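Local coordinates for protein ferulic acid decarboxylase 1 (Candida dubliniensis, PDB 4ZAD) that probably catalyses the reversible decarboxylation of cinnamic-type acids such as ferulate and coumarate to vinyl aromatics, using prenylated flavin mononucleotide and manganese, at residues A[192-196]-A[197-201]; A[275-278]-A[279-282]; A[358-361]-A[362-365]; A[394-397]-A[398-402]. One frame throughout, in Å; residues are numbered along the deposited sequence.

Overall arrangement
Four local contacts, two in the Rift-related domain and two in the C-terminal domain of this UbiD-family enzyme, differ in their relation to the prenylated flavin. Contact 1 grips the cofactor directly and brings His197 to the manganese ion, whereas the side chains of the other three come no nearer to the flavin than about 11 to 13 Å. Contact 2 leans on contact 1, their centres about 14 Å apart, with Lys199 CE 3.9 Å from Arg278 NH2. Contacts 3 and 4 are neighbours without touching, about 7 Å between nearest atoms. Of these two, contact 4 comes within about 9 Å of contact 1, nearest atom to nearest atom, and leads along the chain toward Lys405, which also hydrogen-bonds the flavin cofactor.

Contact 1: A[192-196]-A[197-201]; sequences VINPQ and HVKQV. With 4LU (1-deoxy-5-O-phosphono-1-(3,3,4,5-tetramethyl-9,11-dioxo-2,3,8,9,10,11-hexahydro-7H-quinolino[1,8-fg]pteridin-12-ium-7-y l)-D-ribitol), chain E.
The imidazole of His197 is approached obliquely by Pro195 O and by the phosphate oxygen O2P of the prenylated flavin (4LU), while Gln200 OE1 lies at its edge, in the ring plane, and takes a weak bond from His197 ND1. The side chain of His197 comes within about 2 Å of the manganese ion, consistent with its predicted place in the metal site beside Asn174 and Glu240. The flat amide of Gln196 serves the cofactor from its nitrogen: NE2 donates to the ribityl hydroxyl O3' at 3.0 Å, nearly straight at 167°, and to the flavin carbonyl O2 at the same length. A bend at chi2 (-65°) swings this amide away from the helix and over to the ligand.

Behind these groups the chain makes a type VI turn through the cis peptide before Pro195, closed by Gln196 N bonding Ile193 O at 2.9 Å. Gln196 is then the N-cap residue, its O accepting from Gln200 N at 3.0 Å and weakly from Lys199 N. The next amide, His197 N, reaches phosphate O1P at 2.8 Å, a helix start aimed at an anion. Lys199 folds back over the turn, and its NZ meets Asn194 OD1 at 2.8 Å with the donor tilted from the carbonyl plane; Asp203 is its salt-bridge partner.

Val192 packs on strand 300-312, whereas Val198 and Val201 rest on strands 162-166 and 173-176, and Trp172 meets His197 edge-to-face. Helix 197-207 is thereby seated against the sheet with its N-terminus at the flavin phosphate.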
loop_
_atom_site.group_PDB
_atom_site.type_symbol
_atom_site.label_atom_id
_atom_site.label_comp_id
_atom_site.label_asym_id
_atom_site.label_seq_id
_atom_site.Cartn_x
_atom_site.Cartn_y
_atom_site.Cartn_z
ATOM N N VAL A 192 -3.379 29.258 -12.151
ATOM C CA VAL A 192 -2.283 29.834 -12.881
ATOM C C VAL A 192 -1.236 30.065 -11.800
ATOM O O VAL A 192 -1.211 31.139 -11.194
ATOM C CB VAL A 192 -2.730 31.178 -13.528
ATOM C CG1 VAL A 192 -1.544 31.913 -14.155
ATOM C CG2 VAL A 192 -3.911 30.954 -14.562
ATOM N N ILE A 193 -0.405 29.060 -11.484
ATOM C CA ILE A 193 0.534 29.189 -10.343
ATOM C C ILE A 193 1.956 28.874 -10.726
ATOM O O ILE A 193 2.221 28.231 -11.705
ATOM C CB ILE A 193 0.107 28.333 -9.121
ATOM C CG1 ILE A 193 0.212 26.828 -9.414
ATOM C CG2 ILE A 193 -1.383 28.658 -8.725
ATOM C CD1 ILE A 193 -0.073 25.903 -8.243
ATOM N N ASN A 194 2.882 29.373 -9.944
ATOM C CA ASN A 194 4.273 29.068 -10.111
ATOM C C ASN A 194 4.460 27.586 -9.874
ATOM O O ASN A 194 3.724 27.002 -9.080
ATOM C CB ASN A 194 5.122 29.869 -9.126
ATOM C CG ASN A 194 5.288 31.316 -9.539
ATOM O OD1 ASN A 194 5.480 31.601 -10.709
ATOM N ND2 ASN A 194 5.245 32.241 -8.573
ATOM N N PRO A 195 5.385 26.943 -10.621
ATOM C CA PRO A 195 6.163 27.428 -11.782
ATOM C C PRO A 195 5.590 26.939 -13.119
ATOM O O PRO A 195 6.347 26.722 -14.086
ATOM C CB PRO A 195 7.533 26.798 -11.553
ATOM C CG PRO A 195 7.175 25.401 -10.947
ATOM C CD PRO A 195 5.779 25.569 -10.254
ATOM N N GLN A 196 4.262 26.778 -13.164
ATOM C CA GLN A 196 3.602 26.215 -14.334
ATOM C C GLN A 196 3.747 27.090 -15.566
ATOM O O GLN A 196 3.742 28.326 -15.494
ATOM C CB GLN A 196 2.125 25.955 -14.053
ATOM C CG GLN A 196 1.921 24.964 -12.931
ATOM C CD GLN A 196 2.440 23.571 -13.262
ATOM O OE1 GLN A 196 3.659 23.304 -13.184
ATOM N NE2 GLN A 196 1.525 22.676 -13.652
ATOM N N HIS A 197 3.843 26.449 -16.718
ATOM C CA HIS A 197 4.039 27.223 -17.918
ATOM C C HIS A 197 2.933 28.228 -18.267
ATOM O O HIS A 197 3.233 29.288 -18.795
ATOM C CB HIS A 197 4.392 26.305 -19.092
ATOM C CG HIS A 197 5.756 25.709 -18.959
ATOM N ND1 HIS A 197 6.682 26.215 -18.077
ATOM C CD2 HIS A 197 6.367 24.699 -19.612
ATOM C CE1 HIS A 197 7.799 25.527 -18.173
ATOM N NE2 HIS A 197 7.635 24.602 -19.102
ATOM N N VAL A 198 1.674 27.928 -17.954
ATOM C CA VAL A 198 0.604 28.925 -18.190
ATOM C C VAL A 198 0.958 30.238 -17.501
ATOM O O VAL A 198 0.622 31.295 -18.022
ATOM C CB VAL A 198 -0.807 28.473 -17.752
ATOM C CG1 VAL A 198 -1.347 27.410 -18.675
ATOM C CG2 VAL A 198 -0.791 27.959 -16.368
ATOM N N LYS A 199 1.647 30.156 -16.350
ATOM C CA LYS A 199 2.146 31.340 -15.629
ATOM C C LYS A 199 3.442 31.925 -16.174
ATOM O O LYS A 199 3.519 33.099 -16.357
ATOM C CB LYS A 199 2.359 31.024 -14.144
ATOM C CG LYS A 199 2.952 32.163 -13.351
ATOM C CD LYS A 199 2.232 32.387 -12.048
ATOM C CE LYS A 199 2.661 33.731 -11.400
ATOM N NZ LYS A 199 4.156 33.907 -11.465
ATOM N N GLN A 200 4.467 31.102 -16.390
ATOM C CA GLN A 200 5.699 31.549 -17.049
ATOM C C GLN A 200 5.438 32.390 -18.288
ATOM O O GLN A 200 5.971 33.504 -18.422
ATOM C CB GLN A 200 6.625 30.369 -17.389
ATOM C CG GLN A 200 7.403 29.909 -16.167
ATOM C CD GLN A 200 8.443 28.835 -16.435
ATOM O OE1 GLN A 200 8.411 27.778 -15.786
ATOM N NE2 GLN A 200 9.363 29.088 -17.363
ATOM N N VAL A 201 4.579 31.864 -19.160
ATOM C CA VAL A 201 4.293 32.485 -20.452
ATOM C C VAL A 201 3.511 33.763 -20.263
ATOM O O VAL A 201 3.809 34.765 -20.882
ATOM C CB VAL A 201 3.546 31.538 -21.395
ATOM C CG1 VAL A 201 3.318 32.214 -22.714
ATOM C CG2 VAL A 201 4.348 30.272 -21.617
HETATM C C9 4LU E . -3.095 17.495 -15.279
HETATM C C8 4LU E . -4.138 16.755 -15.851
HETATM C C7 4LU E . -5.474 17.040 -15.535
HETATM C C10 4LU E . -2.611 20.852 -13.827
HETATM C C6 4LU E . -5.743 18.093 -14.514
HETATM N N3 4LU E . -3.174 23.301 -12.757
HETATM C C2 4LU E . -1.953 23.058 -13.249
HETATM C C13 4LU E . -7.663 19.239 -15.315
HETATM C C5 4LU E . -7.115 18.458 -14.144
HETATM C C1 4LU E . -6.016 20.118 -12.614
HETATM O O2 4LU E . -1.130 23.982 -13.211
HETATM N N1 4LU E . -1.670 21.842 -13.777
HETATM C C4 4LU E . -4.137 22.356 -12.762
HETATM O O4 4LU E . -5.230 22.724 -12.268
HETATM C C4A 4LU E . -3.889 21.107 -13.283
HETATM N N5 4LU E . -4.807 19.846 -13.016
HETATM C C3 4LU E . -7.148 19.489 -13.121
HETATM C C12 4LU E . -8.036 17.274 -13.868
HETATM C C5A 4LU E . -4.591 18.810 -13.909
HETATM C C7M 4LU E . -6.630 16.289 -16.143
HETATM C C8M 4LU E . -3.751 15.694 -16.848
HETATM C C9A 4LU E . -3.301 18.610 -14.452
HETATM N N10 4LU E . -2.304 19.646 -14.380
HETATM C "C1'" 4LU E . -0.873 19.314 -14.339
HETATM C "C2'" 4LU E . -0.223 19.878 -15.602
HETATM O "O2'" 4LU E . -1.032 19.509 -16.738
HETATM C "C3'" 4LU E . 1.225 19.402 -15.778
HETATM O "O3'" 4LU E . 2.036 19.889 -14.688
HETATM C "C4'" 4LU E . 1.837 19.866 -17.117
HETATM O "O4'" 4LU E . 3.256 19.691 -17.076
HETATM C "C5'" 4LU E . 1.566 21.357 -17.383
HETATM O "O5'" 4LU E . 2.159 21.838 -18.572
HETATM P P 4LU E . 3.470 22.733 -18.596
HETATM O O2P 4LU E . 3.452 23.100 -20.080
HETATM O O3P 4LU E . 4.570 21.762 -18.115
HETATM O O1P 4LU E . 3.229 23.872 -17.629
#

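Contact 2: A[275-278]-A[279-282]; sequences YLDR and DTLV
Asp277 OD1 accepts the backbone N-H of Asp279 at 3.0 Å, the N-H...O angle being 144°. The donor arrives on the anti side of the carboxylate, modestly out of its plane. A side-chain oxygen holding the amide two residues ahead defines an Asx turn, and here it bends the chain where strand 270-277 gives way to strand 280-284. With CG anti to the backbone N of Asp277 (chi1 -171°), the carboxylate swings beside its own carbonyl carbon and so forward over the corner.

The two oxygens of Asp277 have different tasks. OD1 also lies 3.2 Å from Asp279 CB, across the inside of the turn, and OD2 forms a salt bridge with Arg306 of strand 300-312. The separation of Asp277 OD2 from Thr280 CG2, 2.9 Å, is shorter than an oxygen and a methyl group normally allow, so this contact is doubtful.

Arg278, at the apex, sends its side chain the other way. Its CB stays 3.6 Å from Asp279 N, but the chain bends at both chi2 and chi3, and the guanidinium finds Asp203 as salt-bridge partner and Ser202 as hydrogen-bond acceptor on helix 197-207.

Asp279 turns its carboxylate some 60° against that of Asp277, their OD1 atoms 4.6 Å apart. Two like charges so close should disfavour each other; the Arg306 bridge probably offsets the charge on Asp277, while the exposed position of Asp279 makes its own charge easier to bear. The buried acid is thus probably ionised, consistent with its accepting the turn amide.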
loop_
_atom_site.group_PDB
_atom_site.type_symbol
_atom_site.label_atom_id
_atom_site.label_comp_id
_atom_site.label_asym_id
_atom_site.label_seq_id
_atom_site.Cartn_x
_atom_site.Cartn_y
_atom_site.Cartn_z
ATOM N N TYR A 275 -8.928 36.225 -24.308
ATOM C CA TYR A 275 -7.824 36.917 -23.657
ATOM C C TYR A 275 -7.738 36.477 -22.214
ATOM O O TYR A 275 -8.714 36.620 -21.449
ATOM C CB TYR A 275 -8.028 38.441 -23.687
ATOM C CG TYR A 275 -7.825 39.069 -25.041
ATOM C CD1 TYR A 275 -6.570 39.039 -25.679
ATOM C CD2 TYR A 275 -8.883 39.688 -25.707
ATOM C CE1 TYR A 275 -6.393 39.619 -26.955
ATOM C CE2 TYR A 275 -8.712 40.259 -26.966
ATOM C CZ TYR A 275 -7.477 40.226 -27.575
ATOM O OH TYR A 275 -7.333 40.818 -28.809
ATOM N N LEU A 276 -6.580 35.949 -21.833
ATOM C CA LEU A 276 -6.285 35.713 -20.410
ATOM C C LEU A 276 -5.965 37.072 -19.804
ATOM O O LEU A 276 -5.086 37.800 -20.298
ATOM C CB LEU A 276 -5.108 34.730 -20.194
ATOM C CG LEU A 276 -4.539 34.723 -18.764
ATOM C CD1 LEU A 276 -5.660 34.395 -17.715
ATOM C CD2 LEU A 276 -3.332 33.829 -18.573
ATOM N N ASP A 277 -6.696 37.402 -18.739
ATOM C CA ASP A 277 -6.612 38.705 -18.122
ATOM C C ASP A 277 -5.982 38.535 -16.782
ATOM O O ASP A 277 -6.585 38.066 -15.829
ATOM C CB ASP A 277 -7.998 39.328 -18.008
ATOM C CG ASP A 277 -7.964 40.778 -17.582
ATOM O OD1 ASP A 277 -6.982 41.236 -16.979
ATOM O OD2 ASP A 277 -8.974 41.464 -17.813
ATOM N N ARG A 278 -4.729 38.932 -16.703
ATOM C CA ARG A 278 -3.987 38.676 -15.499
ATOM C C ARG A 278 -4.042 39.893 -14.560
ATOM O O ARG A 278 -3.436 39.899 -13.440
ATOM C CB ARG A 278 -2.569 38.238 -15.853
ATOM C CG ARG A 278 -1.942 37.487 -14.697
ATOM C CD ARG A 278 -1.514 36.053 -15.008
ATOM N NE ARG A 278 -0.065 36.004 -15.082
ATOM C CZ ARG A 278 0.752 36.299 -14.074
ATOM N NH1 ARG A 278 0.295 36.652 -12.890
ATOM N NH2 ARG A 278 2.048 36.248 -14.271
ATOM N N ASP A 279 -4.816 40.882 -15.006
ATOM C CA ASP A 279 -5.018 42.131 -14.312
ATOM C C ASP A 279 -6.289 42.112 -13.491
ATOM O O ASP A 279 -6.586 43.074 -12.792
ATOM C CB ASP A 279 -5.143 43.279 -15.324
ATOM C CG ASP A 279 -3.837 43.660 -15.951
ATOM O OD1 ASP A 279 -2.828 42.937 -15.785
ATOM O OD2 ASP A 279 -3.823 44.729 -16.610
ATOM N N THR A 280 -7.084 41.060 -13.600
ATOM C CA THR A 280 -8.301 41.011 -12.777
ATOM C C THR A 280 -8.391 39.654 -12.121
ATOM O O THR A 280 -8.359 38.652 -12.797
ATOM C CB THR A 280 -9.634 41.346 -13.542
ATOM O OG1 THR A 280 -10.473 40.191 -13.600
ATOM C CG2 THR A 280 -9.392 41.911 -14.955
ATOM N N LEU A 281 -8.501 39.649 -10.804
ATOM C CA LEU A 281 -8.639 38.436 -10.052
ATOM C C LEU A 281 -10.103 38.151 -9.809
ATOM O O LEU A 281 -10.894 39.084 -9.654
ATOM C CB LEU A 281 -7.908 38.572 -8.733
ATOM C CG LEU A 281 -6.417 38.800 -8.905
ATOM C CD1 LEU A 281 -5.738 38.842 -7.521
ATOM C CD2 LEU A 281 -5.767 37.738 -9.889
ATOM N N VAL A 282 -10.466 36.867 -9.807
ATOM C CA VAL A 282 -11.825 36.433 -9.481
ATOM C C VAL A 282 -11.758 35.157 -8.603
ATOM O O VAL A 282 -10.688 34.527 -8.491
ATOM C CB VAL A 282 -12.686 36.184 -10.767
ATOM C CG1 VAL A 282 -12.663 37.370 -11.691
ATOM C CG2 VAL A 282 -12.224 34.932 -11.511
#

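Contact 3: A[358-361]-A[362-365]; sequences DVFT and PYEA
Phe360 and Tyr363 form an aromatic pair of the T-shaped kind, in which the edge of the phenylalanine points at the face of the tyrosine. The ring centroids are 5.1 Å apart and the planes stand at 73°. Contact is made by Phe360 CZ, which lies 3.5 Å from Tyr363 CZ, above the tyrosine plane and displaced toward its rim; Phe360 CE1 sits 3.6 Å from Tyr363 OH. The torsions set this up from both ends: Phe360 extends its ring opposite the backbone N (chi1 179°), and Tyr363 folds its own back beside its N (chi1 -55°), across the intervening two residues.

Van der Waals contacts with the backbone fill in the pair. Phe360 CE2 comes to 3.8 Å from Pro362 CA, and Tyr363 CD1 to 3.5 Å from Thr361 O, so each ring also rests on the chain joining them. Pro362 CD lies 3.4 Å from Phe360 O where the strand ends.

Hydrogen bonding belongs to what follows: Ala365 N donates to Pro362 O at 3.2 Å, closing the short 3-10 turn that carries Tyr363. The phenol itself looks outside the turn, its OH bonded to His84 NE2.

This buried corner links strand 356-360, an outer strand of a five-stranded mixed sheet in the C-terminal domain, to the loop leading into strand 369-374. Phe423 stacks on Phe360, Pro362 packs against helix 425-434, and Tyr363 touches helix 329-332. Ala365 goes one step further and packs on Thr433 of the second subunit, so the turn takes part in the dimer interface.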
loop_
_atom_site.group_PDB
_atom_site.type_symbol
_atom_site.label_atom_id
_atom_site.label_comp_id
_atom_site.label_asym_id
_atom_site.label_seq_id
_atom_site.Cartn_x
_atom_site.Cartn_y
_atom_site.Cartn_z
ATOM N N ASP A 358 14.927 2.961 -13.416
ATOM C CA ASP A 358 13.522 3.313 -13.654
ATOM C C ASP A 358 13.046 4.180 -12.504
ATOM O O ASP A 358 13.607 4.129 -11.414
ATOM C CB ASP A 358 12.654 2.058 -13.740
ATOM C CG ASP A 358 12.435 1.564 -15.167
ATOM O OD1 ASP A 358 12.526 2.355 -16.140
ATOM O OD2 ASP A 358 12.148 0.361 -15.314
ATOM N N VAL A 359 12.050 5.019 -12.767
ATOM C CA VAL A 359 11.362 5.754 -11.726
ATOM C C VAL A 359 9.875 5.693 -12.017
ATOM O O VAL A 359 9.467 5.634 -13.174
ATOM C CB VAL A 359 11.832 7.238 -11.606
ATOM C CG1 VAL A 359 13.350 7.332 -11.692
ATOM C CG2 VAL A 359 11.169 8.130 -12.636
ATOM N N PHE A 360 9.057 5.694 -10.970
ATOM C CA PHE A 360 7.635 5.650 -11.151
ATOM C C PHE A 360 6.975 6.191 -9.939
ATOM O O PHE A 360 7.507 6.050 -8.842
ATOM C CB PHE A 360 7.179 4.226 -11.357
ATOM C CG PHE A 360 5.704 4.086 -11.535
ATOM C CD1 PHE A 360 5.084 4.694 -12.588
ATOM C CD2 PHE A 360 4.956 3.353 -10.642
ATOM C CE1 PHE A 360 3.732 4.559 -12.783
ATOM C CE2 PHE A 360 3.608 3.247 -10.786
ATOM C CZ PHE A 360 2.982 3.855 -11.873
ATOM N N THR A 361 5.833 6.846 -10.164
ATOM C CA THR A 361 5.003 7.433 -9.100
ATOM C C THR A 361 3.889 6.459 -8.788
ATOM O O THR A 361 2.942 6.325 -9.578
ATOM C CB THR A 361 4.307 8.717 -9.533
ATOM O OG1 THR A 361 3.723 8.497 -10.818
ATOM C CG2 THR A 361 5.265 9.896 -9.566
ATOM N N PRO A 362 4.002 5.745 -7.678
ATOM C CA PRO A 362 2.943 4.775 -7.413
ATOM C C PRO A 362 1.632 5.509 -7.248
ATOM O O PRO A 362 1.589 6.528 -6.542
ATOM C CB PRO A 362 3.373 4.121 -6.109
ATOM C CG PRO A 362 4.336 5.117 -5.473
ATOM C CD PRO A 362 5.007 5.800 -6.620
ATOM N N TYR A 363 0.580 5.015 -7.881
ATOM C CA TYR A 363 -0.704 5.693 -7.812
ATOM C C TYR A 363 -1.314 5.693 -6.408
ATOM O O TYR A 363 -2.011 6.646 -6.029
ATOM C CB TYR A 363 -1.694 5.130 -8.822
ATOM C CG TYR A 363 -1.159 5.157 -10.217
ATOM C CD1 TYR A 363 -0.417 6.232 -10.680
ATOM C CD2 TYR A 363 -1.380 4.104 -11.068
ATOM C CE1 TYR A 363 0.099 6.249 -11.973
ATOM C CE2 TYR A 363 -0.868 4.105 -12.335
ATOM C CZ TYR A 363 -0.123 5.175 -12.788
ATOM O OH TYR A 363 0.375 5.144 -14.081
ATOM N N GLU A 364 -1.002 4.651 -5.646
ATOM C CA GLU A 364 -1.475 4.457 -4.265
ATOM C C GLU A 364 -1.122 5.637 -3.387
ATOM O O GLU A 364 -1.811 5.882 -2.389
ATOM C CB GLU A 364 -0.854 3.187 -3.665
ATOM C CG GLU A 364 -1.464 1.844 -4.173
ATOM C CD GLU A 364 -0.993 1.383 -5.556
ATOM O OE1 GLU A 364 -0.139 2.057 -6.189
ATOM O OE2 GLU A 364 -1.464 0.303 -6.014
ATOM N N ALA A 365 -0.061 6.364 -3.770
ATOM C CA ALA A 365 0.439 7.505 -3.002
ATOM C C ALA A 365 0.005 8.841 -3.571
ATOM O O ALA A 365 0.485 9.873 -3.150
ATOM C CB ALA A 365 1.977 7.421 -2.868
#

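Contact 4: A[394-397]-A[398-402]; sequences GDFL and FRSKE
Phe396 and Ser400 meet at the C-terminal end of helix 386-399, which includes a wider pi-type turn at 395-397 before the chain leaves the helix. Ser400 turns OG into the narrow place between its backbone N and carbonyl carbon (chi1 74°), a rotamer that aims the hydroxyl back at the last helical turn. It donates to Phe396 O (2.5 Å), in the carbonyl plane. Ser400 N reaches the same oxygen only weakly. As acceptor, Ser400 OG takes the amide of Cys403 and, in a weakly closed ST turn, Glu402 N at 3.3 Å, so one hydroxyl joins an outgoing carbonyl to the amides of the following loop.

The helix itself is held by Phe398 N to Gly394 O at 2.8 Å and Arg399 N to Asp395 O at 2.9 Å. Gly394 lies beside the Phe398 ring, its O approaching obliquely, 3.5 Å from Phe398 CD2, and the ring then meets Phe445 edge-to-face. Phe396 takes the other direction, with CG opposite its N (chi1 -175°), which lays its ring alongside Ser400 and against His349 and helix 334-347.

On the solvent side, the extended chain of Arg399 runs past Asp395. Their opposite charges stand near each other, but Asp395 OD1 lies well out of the guanidinium plane with no N-H aimed at it, so any attraction is diffuse.

The bent chain of Glu402 brings its carboxylate back toward the Phe396 ring, the two planes only 28° apart. Its OE2 is bridged by Lys401 NZ, while OE1 sits 3.9 Å from Phe396 CE1.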
loop_
_atom_site.group_PDB
_atom_site.type_symbol
_atom_site.label_atom_id
_atom_site.label_comp_id
_atom_site.label_asym_id
_atom_site.label_seq_id
_atom_site.Cartn_x
_atom_site.Cartn_y
_atom_site.Cartn_z
ATOM N N GLY A 394 18.254 14.381 -4.141
ATOM C CA GLY A 394 17.325 15.446 -3.824
ATOM C C GLY A 394 17.734 16.823 -4.319
ATOM O O GLY A 394 16.878 17.638 -4.659
ATOM N N ASP A 395 19.032 17.111 -4.355
ATOM C CA ASP A 395 19.465 18.391 -4.884
ATOM C C ASP A 395 19.046 18.405 -6.335
ATOM O O ASP A 395 18.496 19.403 -6.845
ATOM C CB ASP A 395 20.980 18.599 -4.762
ATOM C CG ASP A 395 21.392 19.161 -3.395
ATOM O OD1 ASP A 395 20.500 19.571 -2.595
ATOM O OD2 ASP A 395 22.630 19.193 -3.116
ATOM N N PHE A 396 19.256 17.271 -6.985
ATOM C CA PHE A 396 18.960 17.195 -8.385
ATOM C C PHE A 396 17.479 17.301 -8.716
ATOM O O PHE A 396 17.112 18.052 -9.590
ATOM C CB PHE A 396 19.517 15.943 -9.008
ATOM C CG PHE A 396 19.326 15.902 -10.490
ATOM C CD1 PHE A 396 19.868 16.903 -11.298
ATOM C CD2 PHE A 396 18.583 14.883 -11.087
ATOM C CE1 PHE A 396 19.654 16.876 -12.690
ATOM C CE2 PHE A 396 18.393 14.855 -12.441
ATOM C CZ PHE A 396 18.927 15.850 -13.247
ATOM N N LEU A 397 16.663 16.514 -8.036
ATOM C CA LEU A 397 15.252 16.446 -8.286
ATOM C C LEU A 397 14.490 17.654 -7.704
ATOM O O LEU A 397 13.528 18.109 -8.314
ATOM C CB LEU A 397 14.685 15.132 -7.742
ATOM C CG LEU A 397 15.191 13.855 -8.434
ATOM C CD1 LEU A 397 14.447 12.625 -7.885
ATOM C CD2 LEU A 397 15.013 13.888 -9.941
ATOM N N PHE A 398 14.915 18.182 -6.557
ATOM C CA PHE A 398 14.176 19.270 -5.935
ATOM C C PHE A 398 14.682 20.666 -6.295
ATOM O O PHE A 398 13.897 21.624 -6.264
ATOM C CB PHE A 398 14.145 19.143 -4.405
ATOM C CG PHE A 398 13.475 17.889 -3.881
ATOM C CD1 PHE A 398 12.378 17.334 -4.517
ATOM C CD2 PHE A 398 13.934 17.294 -2.720
ATOM C CE1 PHE A 398 11.784 16.182 -4.027
ATOM C CE2 PHE A 398 13.327 16.165 -2.214
ATOM C CZ PHE A 398 12.267 15.594 -2.880
ATOM N N ARG A 399 15.970 20.789 -6.628
ATOM C CA ARG A 399 16.565 22.108 -6.768
ATOM C C ARG A 399 17.218 22.415 -8.100
ATOM O O ARG A 399 17.501 23.590 -8.386
ATOM C CB ARG A 399 17.601 22.323 -5.681
ATOM C CG ARG A 399 17.088 22.273 -4.249
ATOM C CD ARG A 399 18.138 22.887 -3.306
ATOM N NE ARG A 399 17.765 22.724 -1.904
ATOM C CZ ARG A 399 17.802 23.661 -0.937
ATOM N NH1 ARG A 399 18.237 24.922 -1.153
ATOM N NH2 ARG A 399 17.415 23.298 0.294
ATOM N N SER A 400 17.489 21.408 -8.925
ATOM C CA SER A 400 18.202 21.700 -10.152
ATOM C C SER A 400 17.321 22.468 -11.131
ATOM O O SER A 400 16.078 22.364 -11.118
ATOM C CB SER A 400 18.745 20.437 -10.801
ATOM O OG SER A 400 17.731 19.668 -11.407
ATOM N N LYS A 401 17.989 23.224 -12.001
ATOM C CA LYS A 401 17.311 23.908 -13.105
ATOM C C LYS A 401 16.637 22.926 -14.040
ATOM O O LYS A 401 15.743 23.303 -14.808
ATOM C CB LYS A 401 18.283 24.822 -13.874
ATOM C CG LYS A 401 19.414 24.142 -14.655
ATOM C CD LYS A 401 19.899 25.070 -15.853
ATOM C CE LYS A 401 21.426 24.943 -16.229
ATOM N NZ LYS A 401 21.968 23.528 -16.477
ATOM N N GLU A 402 17.100 21.679 -14.005
ATOM C CA GLU A 402 16.480 20.623 -14.811
ATOM C C GLU A 402 15.117 20.238 -14.230
ATOM O O GLU A 402 14.116 20.287 -14.952
ATOM C CB GLU A 402 17.362 19.357 -14.920
ATOM C CG GLU A 402 18.564 19.472 -15.865
ATOM C CD GLU A 402 19.741 20.285 -15.299
ATOM O OE1 GLU A 402 19.832 20.515 -14.065
ATOM O OE2 GLU A 402 20.576 20.723 -16.130
#